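Local structure of metallo-beta-lactamase superfamily protein (Thermus thermophilus, 2ZWR) at residues Val74-Gly86 with Leu120-Phe132. The protein is probably a zinc-dependent hydrolase of the metallo-beta-lactamase superfamily, with two metal ions held at its active site. Sequence-based numbering, arbitrary orientation.
Sequences VYLHPLDLPLYEG and LHLPGHSPGHVAF. With ZN (zinc ion), chain F; ZN (zinc ion), chain D.
Asp-80 grips the loop Ser-126 to Gly-128 with both carboxylate oxygens. Asp-80 OD2 accepts Ser-126 OG at 2.8 Å through its syn lone pair, while Asp-80 OD1 takes the backbone N of Gly-128 at 2.7 Å; that N-H comes from well above the carboxylate plane, 62° out of it. Pro-127 lies between the two donors, its CD 3.3 Å from Asp-80 OD1. Two partners in this loop, together with the bond from Ala-55 N to OD2, fix the rotation of the carboxylate.

A second point of contact is the offset stack of His-77 on His-121, whose planes differ by 8° with centroids 4.0 Å apart. NE2 of His-77 sits over one face of the His-121 ring, displaced toward its rim. With CG of His-77 anti to its backbone N (chi1 -163°), the ring reaches across to this face while CB touches Gly-128 O at 3.1 Å. Each ring is also steered within its own segment: Leu-79 N donates to His-77 ND1, and His-121 NE2 donates to Pro-127 O at 2.7 Å, nearly in the imidazole plane and on a carbonyl lone pair. His-121 ND1 is thereby turned to a peripheral zinc ion. Gly-128 packs closely against 77-80, its CA 3.9 Å from Leu-79 CB. Beside these bonds, CD1 of Leu-83 lies 3.7 Å from Ser-126 CB and also meets Pro-127 CD.

Farther out, the turn Ser-126 to His-129 is type I, and a water links His-77 N to Gly-128 O. His-125 precedes the turn and binds an active-site zinc ion with His-54, His-56 and Asp-144. The contact thus joins loops from the two sheets of the metallo-beta-lactamase alpha-beta/beta-alpha sandwich, with Asp-80 bridging two metal-binding loops, those of His-54/His-56 and His-125, in the second shell.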
loop_
_atom_site.group_PDB
_atom_site.type_symbol
_atom_site.label_atom_id
_atom_site.label_comp_id
_atom_site.label_asym_id
_atom_site.label_seq_id
_atom_site.Cartn_x
_atom_site.Cartn_y
_atom_site.Cartn_z
ATOM N N VAL A 74 11.581 -4.987 4.354
ATOM C CA VAL A 74 10.143 -4.900 4.168
ATOM C C VAL A 74 9.524 -4.323 5.423
ATOM O O VAL A 74 9.680 -4.881 6.503
ATOM C CB VAL A 74 9.511 -6.286 3.868
ATOM C CG1 VAL A 74 8.003 -6.163 3.708
ATOM C CG2 VAL A 74 10.121 -6.892 2.612
ATOM N N TYR A 75 8.824 -3.198 5.268
ATOM C CA TYR A 75 8.166 -2.520 6.370
ATOM C C TYR A 75 6.673 -2.842 6.370
ATOM O O TYR A 75 5.981 -2.639 5.359
ATOM C CB TYR A 75 8.390 -1.002 6.268
ATOM C CG TYR A 75 9.796 -0.581 6.617
ATOM C CD1 TYR A 75 10.106 -0.139 7.899
ATOM C CD2 TYR A 75 10.826 -0.656 5.669
ATOM C CE1 TYR A 75 11.412 0.244 8.234
ATOM C CE2 TYR A 75 12.129 -0.299 5.988
ATOM C CZ TYR A 75 12.414 0.154 7.272
ATOM O OH TYR A 75 13.695 0.522 7.591
ATOM N N LEU A 76 6.191 -3.340 7.508
ATOM C CA LEU A 76 4.786 -3.689 7.671
ATOM C C LEU A 76 4.355 -3.455 9.102
ATOM O O LEU A 76 5.117 -3.741 10.027
ATOM C CB LEU A 76 4.566 -5.171 7.330
ATOM C CG LEU A 76 3.169 -5.769 7.472
ATOM C CD1 LEU A 76 2.269 -5.371 6.299
ATOM C CD2 LEU A 76 3.290 -7.279 7.593
ATOM N N HIS A 77 3.139 -2.939 9.282
ATOM C CA HIS A 77 2.540 -2.859 10.616
ATOM C C HIS A 77 2.363 -4.283 11.179
ATOM O O HIS A 77 1.793 -5.158 10.512
ATOM C CB HIS A 77 1.198 -2.129 10.557
ATOM C CG HIS A 77 0.714 -1.640 11.885
ATOM N ND1 HIS A 77 0.122 -2.471 12.812
ATOM C CD2 HIS A 77 0.733 -0.405 12.442
ATOM C CE1 HIS A 77 -0.195 -1.771 13.888
ATOM N NE2 HIS A 77 0.157 -0.513 13.685
ATOM N N PRO A 78 2.855 -4.517 12.412
ATOM C CA PRO A 78 2.833 -5.844 13.035
ATOM C C PRO A 78 1.437 -6.480 13.144
ATOM O O PRO A 78 1.332 -7.703 13.216
ATOM C CB PRO A 78 3.431 -5.598 14.430
ATOM C CG PRO A 78 3.319 -4.129 14.652
ATOM C CD PRO A 78 3.470 -3.511 13.298
ATOM N N LEU A 79 0.385 -5.666 13.165
ATOM C CA LEU A 79 -0.974 -6.218 13.207
ATOM C C LEU A 79 -1.391 -6.900 11.884
ATOM O O LEU A 79 -2.356 -7.658 11.864
ATOM C CB LEU A 79 -1.996 -5.172 13.653
ATOM C CG LEU A 79 -2.004 -4.807 15.152
ATOM C CD1 LEU A 79 -3.092 -3.810 15.447
ATOM C CD2 LEU A 79 -2.184 -6.047 16.033
ATOM N N ASP A 80 -0.647 -6.667 10.801
ATOM C CA ASP A 80 -0.884 -7.409 9.535
ATOM C C ASP A 80 0.055 -8.603 9.290
ATOM O O ASP A 80 0.013 -9.214 8.208
ATOM C CB ASP A 80 -0.875 -6.478 8.320
ATOM C CG ASP A 80 -2.271 -6.025 7.921
ATOM O OD1 ASP A 80 -3.193 -6.152 8.753
ATOM O OD2 ASP A 80 -2.459 -5.560 6.774
ATOM N N LEU A 81 0.897 -8.929 10.275
ATOM C CA LEU A 81 1.796 -10.087 10.169
ATOM C C LEU A 81 1.078 -11.416 9.897
ATOM O O LEU A 81 1.549 -12.191 9.064
ATOM C CB LEU A 81 2.677 -10.245 11.413
ATOM C CG LEU A 81 4.204 -10.097 11.359
ATOM C CD1 LEU A 81 4.843 -10.304 9.981
ATOM C CD2 LEU A 81 4.635 -8.778 11.980
ATOM N N PRO A 82 -0.035 -11.705 10.621
ATOM C CA PRO A 82 -0.748 -12.952 10.322
ATOM C C PRO A 82 -1.227 -13.031 8.875
ATOM O O PRO A 82 -1.154 -14.098 8.270
ATOM C CB PRO A 82 -1.929 -12.926 11.303
ATOM C CG PRO A 82 -1.418 -12.088 12.448
ATOM C CD PRO A 82 -0.667 -10.995 11.754
ATOM N N LEU A 83 -1.686 -11.909 8.324
ATOM C CA LEU A 83 -2.056 -11.842 6.918
ATOM C C LEU A 83 -0.838 -12.070 6.016
ATOM O O LEU A 83 -0.908 -12.807 5.030
ATOM C CB LEU A 83 -2.716 -10.499 6.590
ATOM C CG LEU A 83 -4.098 -10.179 7.157
ATOM C CD1 LEU A 83 -4.482 -8.745 6.827
ATOM C CD2 LEU A 83 -5.161 -11.133 6.642
ATOM N N TYR A 84 0.279 -11.450 6.382
ATOM C CA TYR A 84 1.502 -11.511 5.599
ATOM C C TYR A 84 2.028 -12.939 5.549
ATOM O O TYR A 84 2.390 -13.439 4.483
ATOM C CB TYR A 84 2.532 -10.559 6.201
ATOM C CG TYR A 84 3.858 -10.441 5.485
ATOM C CD1 TYR A 84 4.048 -9.504 4.468
ATOM C CD2 TYR A 84 4.937 -11.237 5.860
ATOM C CE1 TYR A 84 5.287 -9.376 3.830
ATOM C CE2 TYR A 84 6.160 -11.127 5.239
ATOM C CZ TYR A 84 6.337 -10.188 4.230
ATOM O OH TYR A 84 7.566 -10.100 3.617
ATOM N N GLU A 85 2.026 -13.599 6.701
ATOM C CA GLU A 85 2.563 -14.947 6.830
ATOM C C GLU A 85 1.802 -16.006 6.035
ATOM O O GLU A 85 2.407 -16.958 5.553
ATOM C CB GLU A 85 2.650 -15.330 8.309
ATOM C CG GLU A 85 3.714 -14.521 9.049
ATOM C CD GLU A 85 3.683 -14.708 10.547
ATOM O OE1 GLU A 85 2.574 -14.806 11.121
ATOM O OE2 GLU A 85 4.782 -14.742 11.158
ATOM N N GLY A 86 0.488 -15.838 5.906
ATOM C CA GLY A 86 -0.340 -16.773 5.163
ATOM C C GLY A 86 -0.815 -16.291 3.805
ATOM O O GLY A 86 -1.710 -16.894 3.235
ATOM N N LEU A 120 0.346 6.692 9.221
ATOM C CA LEU A 120 -0.976 6.763 9.830
ATOM C C LEU A 120 -1.516 5.345 9.943
ATOM O O LEU A 120 -1.683 4.672 8.926
ATOM C CB LEU A 120 -1.919 7.593 8.949
ATOM C CG LEU A 120 -1.944 9.133 8.968
ATOM C CD1 LEU A 120 -0.608 9.760 9.294
ATOM C CD2 LEU A 120 -2.468 9.676 7.644
ATOM N N HIS A 121 -1.769 4.881 11.163
ATOM C CA HIS A 121 -2.408 3.595 11.345
ATOM C C HIS A 121 -3.912 3.757 11.201
ATOM O O HIS A 121 -4.573 4.367 12.051
ATOM C CB HIS A 121 -2.062 2.948 12.693
ATOM C CG HIS A 121 -2.648 1.578 12.864
ATOM N ND1 HIS A 121 -3.397 1.216 13.963
ATOM C CD2 HIS A 121 -2.619 0.488 12.057
ATOM C CE1 HIS A 121 -3.786 -0.040 13.839
ATOM N NE2 HIS A 121 -3.331 -0.506 12.689
ATOM N N LEU A 122 -4.437 3.182 10.123
ATOM C CA LEU A 122 -5.807 3.371 9.717
ATOM C C LEU A 122 -6.455 2.014 9.430
ATOM O O LEU A 122 -6.640 1.655 8.273
ATOM C CB LEU A 122 -5.858 4.277 8.473
ATOM C CG LEU A 122 -5.335 5.718 8.621
ATOM C CD1 LEU A 122 -5.111 6.385 7.268
ATOM C CD2 LEU A 122 -6.265 6.569 9.515
ATOM N N PRO A 123 -6.828 1.266 10.491
ATOM C CA PRO A 123 -7.306 -0.097 10.322
ATOM C C PRO A 123 -8.761 -0.107 9.831
ATOM O O PRO A 123 -9.409 0.934 9.774
ATOM C CB PRO A 123 -7.236 -0.658 11.754
ATOM C CG PRO A 123 -7.571 0.518 12.606
ATOM C CD PRO A 123 -6.910 1.700 11.905
ATOM N N GLY A 124 -9.275 -1.286 9.514
ATOM C CA GLY A 124 -10.644 -1.401 9.059
ATOM C C GLY A 124 -10.748 -2.316 7.860
ATOM O O GLY A 124 -11.552 -3.244 7.857
ATOM N N HIS A 125 -9.955 -2.035 6.826
ATOM C CA HIS A 125 -9.845 -2.934 5.667
ATOM C C HIS A 125 -8.978 -4.141 6.080
ATOM O O HIS A 125 -9.229 -5.280 5.664
ATOM C CB HIS A 125 -9.272 -2.179 4.463
ATOM C CG HIS A 125 -9.064 -3.022 3.242
ATOM N ND1 HIS A 125 -10.090 -3.373 2.395
ATOM C CD2 HIS A 125 -7.941 -3.560 2.712
ATOM C CE1 HIS A 125 -9.614 -4.107 1.403
ATOM N NE2 HIS A 125 -8.311 -4.233 1.570
ATOM N N SER A 126 -7.970 -3.873 6.915
ATOM C CA SER A 126 -7.183 -4.912 7.583
ATOM C C SER A 126 -6.642 -4.317 8.897
ATOM O O SER A 126 -6.573 -3.102 9.025
ATOM C CB SER A 126 -6.046 -5.425 6.680
ATOM O OG SER A 126 -5.027 -4.453 6.546
ATOM N N PRO A 127 -6.289 -5.167 9.884
ATOM C CA PRO A 127 -5.913 -4.668 11.230
ATOM C C PRO A 127 -4.653 -3.799 11.277
ATOM O O PRO A 127 -4.549 -2.909 12.139
ATOM C CB PRO A 127 -5.692 -5.950 12.056
ATOM C CG PRO A 127 -6.131 -7.087 11.211
ATOM C CD PRO A 127 -6.265 -6.640 9.794
ATOM N N GLY A 128 -3.713 -4.062 10.367
ATOM C CA GLY A 128 -2.440 -3.334 10.297
ATOM C C GLY A 128 -2.355 -2.413 9.081
ATOM O O GLY A 128 -1.256 -2.096 8.593
ATOM N N HIS A 129 -3.512 -1.975 8.592
ATOM C CA HIS A 129 -3.558 -1.129 7.400
ATOM C C HIS A 129 -3.063 0.271 7.757
ATOM O O HIS A 129 -3.587 0.901 8.684
ATOM C CB HIS A 129 -4.979 -1.067 6.816
ATOM C CG HIS A 129 -5.032 -0.545 5.413
ATOM N ND1 HIS A 129 -4.682 0.746 5.083
ATOM C CD2 HIS A 129 -5.391 -1.141 4.253
ATOM C CE1 HIS A 129 -4.814 0.922 3.782
ATOM N NE2 HIS A 129 -5.246 -0.206 3.254
ATOM N N VAL A 130 -2.057 0.748 7.021
ATOM C CA VAL A 130 -1.517 2.097 7.226
ATOM C C VAL A 130 -1.656 2.957 5.974
ATOM O O VAL A 130 -1.988 2.448 4.899
ATOM C CB VAL A 130 -0.023 2.101 7.698
ATOM C CG1 VAL A 130 0.146 1.335 9.012
ATOM C CG2 VAL A 130 0.926 1.573 6.607
ATOM N N ALA A 131 -1.429 4.265 6.131
ATOM C CA ALA A 131 -1.195 5.156 4.992
ATOM C C ALA A 131 0.138 5.853 5.176
ATOM O O ALA A 131 0.545 6.133 6.311
ATOM C CB ALA A 131 -2.312 6.195 4.859
ATOM N N PHE A 132 0.813 6.120 4.060
ATOM C CA PHE A 132 2.065 6.854 4.048
ATOM C C PHE A 132 1.788 8.257 3.579
ATOM O O PHE A 132 1.483 8.472 2.404
ATOM C CB PHE A 132 3.110 6.157 3.158
ATOM C CG PHE A 132 3.378 4.746 3.569
ATOM C CD1 PHE A 132 4.211 4.476 4.649
ATOM C CD2 PHE A 132 2.771 3.682 2.898
ATOM C CE1 PHE A 132 4.449 3.172 5.056
ATOM C CE2 PHE A 132 3.004 2.373 3.282
ATOM C CZ PHE A 132 3.840 2.113 4.373
HETATM ZN ZN ZN F . -3.647 2.539 15.645
HETATM ZN ZN ZN D . -6.639 -5.121 0.636
HETATM O O HOH W 1 1.202 -2.116 7.192
HETATM O O HOH W 2 -6.484 -5.871 -1.291
#